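Local coordinates for protein Plm1 (Streptomyces sp. HK803, PDB 4HXY) that probably uses NADPH to reduce the beta-keto group of the growing chain in the first module of phoslactomycin biosynthesis, as a polyketide synthase ketoreductase, at residues G63-H75 / R106-G118. Residues are numbered along the deposited sequence; the frame is centred on the assembly and turned at random.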
ATOM      1  N   GLY A  63      17.447   2.996  -9.311  1.00  7.63           N
ATOM      2  CA  GLY A  63      17.620   2.400  -8.009  1.00  7.18           C
ATOM      3  C   GLY A  63      16.922   3.266  -6.983  1.00  8.34           C
ATOM      4  O   GLY A  63      17.333   4.417  -6.788  1.00  9.60           O
ATOM      5  N   ALA A  64      15.871   2.736  -6.359  1.00  8.65           N
ATOM      6  CA  ALA A  64      14.977   3.523  -5.510  1.00  8.65           C
ATOM      7  C   ALA A  64      14.805   2.899  -4.136  1.00  8.98           C
ATOM      8  O   ALA A  64      14.509   1.718  -4.010  1.00  9.78           O
ATOM      9  CB  ALA A  64      13.619   3.637  -6.163  1.00  9.36           C
ATOM     10  N   GLY A  65      14.997   3.700  -3.103  1.00  9.98           N
ATOM     11  CA  GLY A  65      14.695   3.275  -1.744  1.00  9.91           C
ATOM     12  C   GLY A  65      13.374   3.774  -1.197  1.00  9.70           C
ATOM     13  O   GLY A  65      12.918   3.297  -0.155  1.00 10.55           O
ATOM     14  N   ALA A  66      12.779   4.765  -1.868  1.00  8.73           N
ATOM     15  CA  ALA A  66      11.477   5.310  -1.476  1.00  8.14           C
ATOM     16  C   ALA A  66      10.756   5.838  -2.711  1.00  7.42           C
ATOM     17  O   ALA A  66      11.389   6.086  -3.740  1.00  7.20           O
ATOM     18  CB  ALA A  66      11.670   6.421  -0.457  1.00  9.03           C
ATOM     19  N   ALA A  67       9.448   6.042  -2.580  1.00  6.60           N
ATOM     20  CA  ALA A  67       8.603   6.472  -3.701  1.00  6.51           C
ATOM     21  C   ALA A  67       9.135   7.759  -4.340  1.00  6.56           C
ATOM     22  O   ALA A  67       9.121   7.905  -5.563  1.00  6.41           O
ATOM     23  CB  ALA A  67       7.177   6.667  -3.231  1.00  5.74           C
ATOM     24  N   GLU A  68       9.608   8.699  -3.508  1.00  6.55           N
ATOM     25  CA  GLU A  68      10.167   9.963  -3.997  1.00  8.20           C
ATOM     26  C   GLU A  68      11.346   9.779  -4.961  1.00  7.70           C
ATOM     27  O   GLU A  68      11.511  10.578  -5.885  1.00  7.80           O
ATOM     28  CB  GLU A  68      10.541  10.884  -2.825  1.00  8.87           C
ATOM     29  CG  GLU A  68      11.580  10.309  -1.914  1.00 14.80           C
ATOM     30  CD  GLU A  68      11.727  11.035  -0.600  1.00 22.85           C
ATOM     31  OE1 GLU A  68      11.953  12.268  -0.638  1.00 25.04           O
ATOM     32  OE2 GLU A  68      11.626  10.349   0.455  1.00 25.49           O
ATOM     33  N   ASP A  69      12.143   8.732  -4.758  1.00  7.90           N
ATOM     34  CA  ASP A  69      13.301   8.479  -5.611  1.00  8.55           C
ATOM     35  C   ASP A  69      12.845   8.083  -7.005  1.00  7.49           C
ATOM     36  O   ASP A  69      13.413   8.524  -8.021  1.00  7.48           O
ATOM     37  CB  ASP A  69      14.180   7.369  -5.032  1.00  8.46           C
ATOM     38  CG  ASP A  69      14.736   7.693  -3.656  1.00 12.56           C
ATOM     39  OD1 ASP A  69      15.065   8.876  -3.386  1.00 14.67           O
ATOM     40  OD2 ASP A  69      14.863   6.739  -2.847  1.00 14.35           O
ATOM     41  N   LEU A  70      11.820   7.236  -7.073  1.00  7.07           N
ATOM     42  CA  LEU A  70      11.284   6.827  -8.368  1.00  6.36           C
ATOM     43  C   LEU A  70      10.561   8.005  -9.029  1.00  6.28           C
ATOM     44  O   LEU A  70      10.640   8.195 -10.240  1.00  6.43           O
ATOM     45  CB  LEU A  70      10.347   5.614  -8.205  1.00  6.48           C
ATOM     46  CG  LEU A  70       9.647   5.126  -9.487  1.00  6.72           C
ATOM     47  CD1 LEU A  70      10.643   4.805 -10.590  1.00  6.78           C
ATOM     48  CD2 LEU A  70       8.796   3.889  -9.162  1.00  7.29           C
ATOM     49  N   LEU A  71       9.848   8.800  -8.238  1.00  5.63           N
ATOM     50  CA  LEU A  71       9.168   9.988  -8.753  1.00  6.62           C
ATOM     51  C   LEU A  71      10.188  10.910  -9.426  1.00  6.36           C
ATOM     52  O   LEU A  71       9.970  11.376 -10.538  1.00  8.14           O
ATOM     53  CB  LEU A  71       8.452  10.758  -7.638  1.00  6.68           C
ATOM     54  CG  LEU A  71       7.631  11.972  -8.108  1.00  8.38           C
ATOM     55  CD1 LEU A  71       6.376  11.546  -8.855  1.00 10.53           C
ATOM     56  CD2 LEU A  71       7.225  12.887  -6.955  1.00  9.21           C
ATOM     57  N   ALA A  72      11.301  11.152  -8.745  1.00  7.21           N
ATOM     58  CA  ALA A  72      12.350  11.999  -9.298  1.00  7.25           C
ATOM     59  C   ALA A  72      12.918  11.464 -10.618  1.00  8.00           C
ATOM     60  O   ALA A  72      13.143  12.239 -11.544  1.00  9.32           O
ATOM     61  CB  ALA A  72      13.478  12.206  -8.299  1.00  8.24           C
ATOM     62  N   ALA A  73      13.143  10.157 -10.694  1.00  8.21           N
ATOM     63  CA  ALA A  73      13.649   9.538 -11.918  1.00  8.25           C
ATOM     64  C   ALA A  73      12.663   9.687 -13.058  1.00  8.49           C
ATOM     65  O   ALA A  73      13.048   9.963 -14.195  1.00  8.85           O
ATOM     66  CB  ALA A  73      13.962   8.060 -11.674  1.00  8.19           C
ATOM     67  N   LEU A  74      11.372   9.513 -12.785  1.00  8.65           N
ATOM     68  CA  LEU A  74      10.375   9.627 -13.833  1.00  8.36           C
ATOM     69  C   LEU A  74      10.296  11.067 -14.329  1.00  9.83           C
ATOM     70  O   LEU A  74      10.061  11.292 -15.504  1.00 10.89           O
ATOM     71  CB  LEU A  74       8.992   9.131 -13.334  1.00  8.66           C
ATOM     72  CG  LEU A  74       8.950   7.617 -13.136  1.00  8.08           C
ATOM     73  CD1 LEU A  74       7.711   7.180 -12.338  1.00  8.80           C
ATOM     74  CD2 LEU A  74       9.041   6.859 -14.507  1.00 10.34           C
ATOM     75  N   HIS A  75      10.495  12.041 -13.445  1.00 10.02           N
ATOM     76  CA  HIS A  75      10.544  13.436 -13.879  1.00 11.69           C
ATOM     77  C   HIS A  75      11.767  13.712 -14.756  1.00 13.05           C
ATOM     78  O   HIS A  75      11.706  14.563 -15.656  1.00 13.21           O
ATOM     79  CB  HIS A  75      10.542  14.395 -12.687  1.00 11.57           C
ATOM     80  CG  HIS A  75       9.253  14.416 -11.932  1.00 13.28           C
ATOM     81  ND1 HIS A  75       8.049  14.044 -12.489  1.00 17.12           N
ATOM     82  CD2 HIS A  75       8.987  14.751 -10.649  1.00 13.69           C
ATOM     83  CE1 HIS A  75       7.096  14.147 -11.577  1.00 12.94           C
ATOM     84  NE2 HIS A  75       7.637  14.585 -10.458  1.00 16.74           N
ATOM     85  N   ARG A 106       9.461   1.904   3.554  1.00  8.85           N
ATOM     86  CA  ARG A 106       9.617   2.924   2.517  1.00 10.41           C
ATOM     87  C   ARG A 106       9.869   2.326   1.127  1.00  8.84           C
ATOM     88  O   ARG A 106       9.375   2.840   0.127  1.00  9.30           O
ATOM     89  CB  ARG A 106      10.677   3.929   2.927  1.00 10.74           C
ATOM     90  CG  ARG A 106      10.190   4.713   4.146  1.00 15.25           C
ATOM     91  CD  ARG A 106      11.070   5.877   4.479  1.00 19.69           C
ATOM     92  NE  ARG A 106      10.753   6.449   5.790  1.00 22.53           N
ATOM     93  CZ  ARG A 106       9.693   7.213   6.083  1.00 24.21           C
ATOM     94  NH1 ARG A 106       9.550   7.674   7.318  1.00 24.00           N
ATOM     95  NH2 ARG A 106       8.776   7.533   5.171  1.00 24.56           N
ATOM     96  N   ALA A 107      10.594   1.223   1.068  1.00  8.17           N
ATOM     97  CA  ALA A 107      10.848   0.561  -0.200  1.00  7.64           C
ATOM     98  C   ALA A 107       9.567   0.042  -0.836  1.00  7.15           C
ATOM     99  O   ALA A 107       9.413   0.048  -2.071  1.00  7.12           O
ATOM    100  CB  ALA A 107      11.834  -0.594  -0.032  1.00  8.30           C
ATOM    101  N   ALA A 108       8.656  -0.453   0.001  1.00  6.90           N
ATOM    102  CA  ALA A 108       7.348  -0.922  -0.476  1.00  6.14           C
ATOM    103  C   ALA A 108       6.566   0.169  -1.220  1.00  5.52           C
ATOM    104  O   ALA A 108       5.847  -0.119  -2.186  1.00  4.81           O
ATOM    105  CB  ALA A 108       6.513  -1.501   0.704  1.00  6.34           C
ATOM    106  N   GLY A 109       6.716   1.416  -0.792  1.00  4.80           N
ATOM    107  CA  GLY A 109       6.083   2.551  -1.462  1.00  5.22           C
ATOM    108  C   GLY A 109       6.501   2.726  -2.914  1.00  5.22           C
ATOM    109  O   GLY A 109       5.726   3.191  -3.747  1.00  4.75           O
ATOM    110  N   VAL A 110       7.739   2.353  -3.211  1.00  4.61           N
ATOM    111  CA  VAL A 110       8.253   2.371  -4.580  1.00  5.11           C
ATOM    112  C   VAL A 110       7.361   1.518  -5.481  1.00  4.37           C
ATOM    113  O   VAL A 110       7.042   1.900  -6.614  1.00  4.91           O
ATOM    114  CB  VAL A 110       9.676   1.828  -4.651  1.00  5.17           C
ATOM    115  CG1 VAL A 110      10.134   1.787  -6.079  1.00  5.51           C
ATOM    116  CG2 VAL A 110      10.684   2.731  -3.852  1.00  4.84           C
ATOM    117  N   TRP A 111       6.980   0.339  -4.984  1.00  4.61           N
ATOM    118  CA  TRP A 111       6.133  -0.586  -5.747  1.00  5.02           C
ATOM    119  C   TRP A 111       4.714  -0.034  -5.927  1.00  5.04           C
ATOM    120  O   TRP A 111       4.103  -0.183  -6.996  1.00  5.40           O
ATOM    121  CB  TRP A 111       6.117  -1.972  -5.081  1.00  4.85           C
ATOM    122  CG  TRP A 111       7.338  -2.727  -5.410  1.00  6.27           C
ATOM    123  CD1 TRP A 111       8.628  -2.372  -5.122  1.00  5.77           C
ATOM    124  CD2 TRP A 111       7.418  -3.948  -6.142  1.00  4.72           C
ATOM    125  NE1 TRP A 111       9.492  -3.294  -5.613  1.00  7.58           N
ATOM    126  CE2 TRP A 111       8.781  -4.288  -6.232  1.00  4.66           C
ATOM    127  CE3 TRP A 111       6.466  -4.825  -6.683  1.00  6.46           C
ATOM    128  CZ2 TRP A 111       9.218  -5.431  -6.867  1.00  5.42           C
ATOM    129  CZ3 TRP A 111       6.926  -5.954  -7.332  1.00  5.97           C
ATOM    130  CH2 TRP A 111       8.274  -6.267  -7.376  1.00  5.86           C
ATOM    131  N   GLY A 112       4.182   0.622  -4.904  1.00  4.83           N
ATOM    132  CA  GLY A 112       2.860   1.237  -5.028  1.00  4.38           C
ATOM    133  C   GLY A 112       2.850   2.258  -6.144  1.00  4.09           C
ATOM    134  O   GLY A 112       1.963   2.259  -6.987  1.00  5.00           O
ATOM    135  N   LEU A 113       3.859   3.126  -6.157  1.00  4.40           N
ATOM    136  CA  LEU A 113       3.968   4.146  -7.178  1.00  4.80           C
ATOM    137  C   LEU A 113       4.288   3.569  -8.555  1.00  4.43           C
ATOM    138  O   LEU A 113       3.723   3.995  -9.559  1.00  5.72           O
ATOM    139  CB  LEU A 113       5.025   5.181  -6.774  1.00  4.65           C
ATOM    140  CG  LEU A 113       5.025   6.410  -7.670  1.00  7.58           C
ATOM    141  CD1 LEU A 113       5.205   7.675  -6.788  1.00 12.27           C
ATOM    142  CD2 LEU A 113       6.083   6.291  -8.735  1.00  9.83           C
ATOM    143  N   GLY A 114       5.191   2.600  -8.596  1.00  4.75           N
ATOM    144  CA  GLY A 114       5.629   1.986  -9.841  1.00  4.56           C
ATOM    145  C   GLY A 114       4.500   1.329 -10.611  1.00  4.28           C
ATOM    146  O   GLY A 114       4.418   1.441 -11.824  1.00  5.02           O
ATOM    147  N   ARG A 115       3.601   0.653  -9.905  1.00  4.65           N
ATOM    148  CA  ARG A 115       2.402   0.118 -10.554  1.00  4.18           C
ATOM    149  C   ARG A 115       1.553   1.198 -11.237  1.00  5.84           C
ATOM    150  O   ARG A 115       1.035   0.986 -12.333  1.00  6.63           O
ATOM    151  CB  ARG A 115       1.548  -0.678  -9.563  1.00  4.79           C
ATOM    152  CG  ARG A 115       2.152  -2.053  -9.206  1.00  5.46           C
ATOM    153  CD  ARG A 115       1.242  -2.881  -8.296  1.00  6.87           C
ATOM    154  NE  ARG A 115       1.336  -2.459  -6.887  1.00  5.74           N
ATOM    155  CZ  ARG A 115       2.174  -2.969  -5.996  1.00  6.31           C
ATOM    156  NH1 ARG A 115       2.997  -3.967  -6.306  1.00  5.85           N
ATOM    157  NH2 ARG A 115       2.183  -2.501  -4.765  1.00  6.83           N
ATOM    158  N   VAL A 116       1.419   2.350 -10.597  1.00  5.28           N
ATOM    159  CA  VAL A 116       0.728   3.481 -11.198  1.00  5.99           C
ATOM    160  C   VAL A 116       1.496   3.996 -12.441  1.00  5.96           C
ATOM    161  O   VAL A 116       0.881   4.330 -13.451  1.00  6.50           O
ATOM    162  CB  VAL A 116       0.492   4.578 -10.168  1.00  5.82           C
ATOM    163  CG1 VAL A 116      -0.162   5.784 -10.825  1.00  6.52           C
ATOM    164  CG2 VAL A 116      -0.385   4.038  -9.026  1.00  6.60           C
ATOM    165  N   ALA A 117       2.823   4.021 -12.373  1.00  5.58           N
ATOM    166  CA  ALA A 117       3.643   4.378 -13.540  1.00  6.18           C
ATOM    167  C   ALA A 117       3.347   3.468 -14.740  1.00  6.93           C
ATOM    168  O   ALA A 117       3.242   3.942 -15.878  1.00  7.25           O
ATOM    169  CB  ALA A 117       5.128   4.373 -13.180  1.00  6.54           C
ATOM    170  N   GLY A 118       3.180   2.169 -14.484  1.00  6.48           N
ATOM    171  CA  GLY A 118       2.819   1.211 -15.531  1.00  7.25           C
ATOM    172  C   GLY A 118       1.500   1.562 -16.193  1.00  7.35           C
ATOM    173  O   GLY A 118       1.341   1.380 -17.417  1.00  8.58           O
TER
HETATM  174  O   HOH W   1       8.036   5.127  -0.206  1.00  8.04           O
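Val110 meets the turn where strand 59-63 leads into helix 67-75, and from there this helix and helix 106-118 run side by side, their axes 40° apart and 8.4 Å at closest. Both follow parallel strands of a Rossmann-like half of the ketoreductase, probably the structural subdomain; NADPH binds in the other half. Val110 has CG1 anti to its backbone nitrogen (chi1 177°), which presses CG2 against the backbone of the turn, a tight 3.3 Å from Ala66 C, while both methyls touch Ala64 CB. Further along, Leu113 lays CD2 against Leu70 CD2 at 3.6 Å, and Leu74 CD1 reaches Ala117 CB at 3.9 Å. Gly114 brings its bare CA to 3.8 Å from Leu70 CD2. With Val110 cut back to an alanine, both methyls go, and the turn at Ala66 and the Ala64 methyl would probably face a gap. Cys87 and Thr89 of strand 85-90 back the same valine.

Within the loop before helix 67-75, Asp69 OD2 accepts the Gly65 N-H through its anti lone pair and, weakly, that of Ala66. Arg106 sends its guanidinium away to a salt bridge with Glu302. No direct hydrogen bond joins the helices; one water accepts from Ala67 N (2.9 Å) and donates to Arg106 O (2.7 Å).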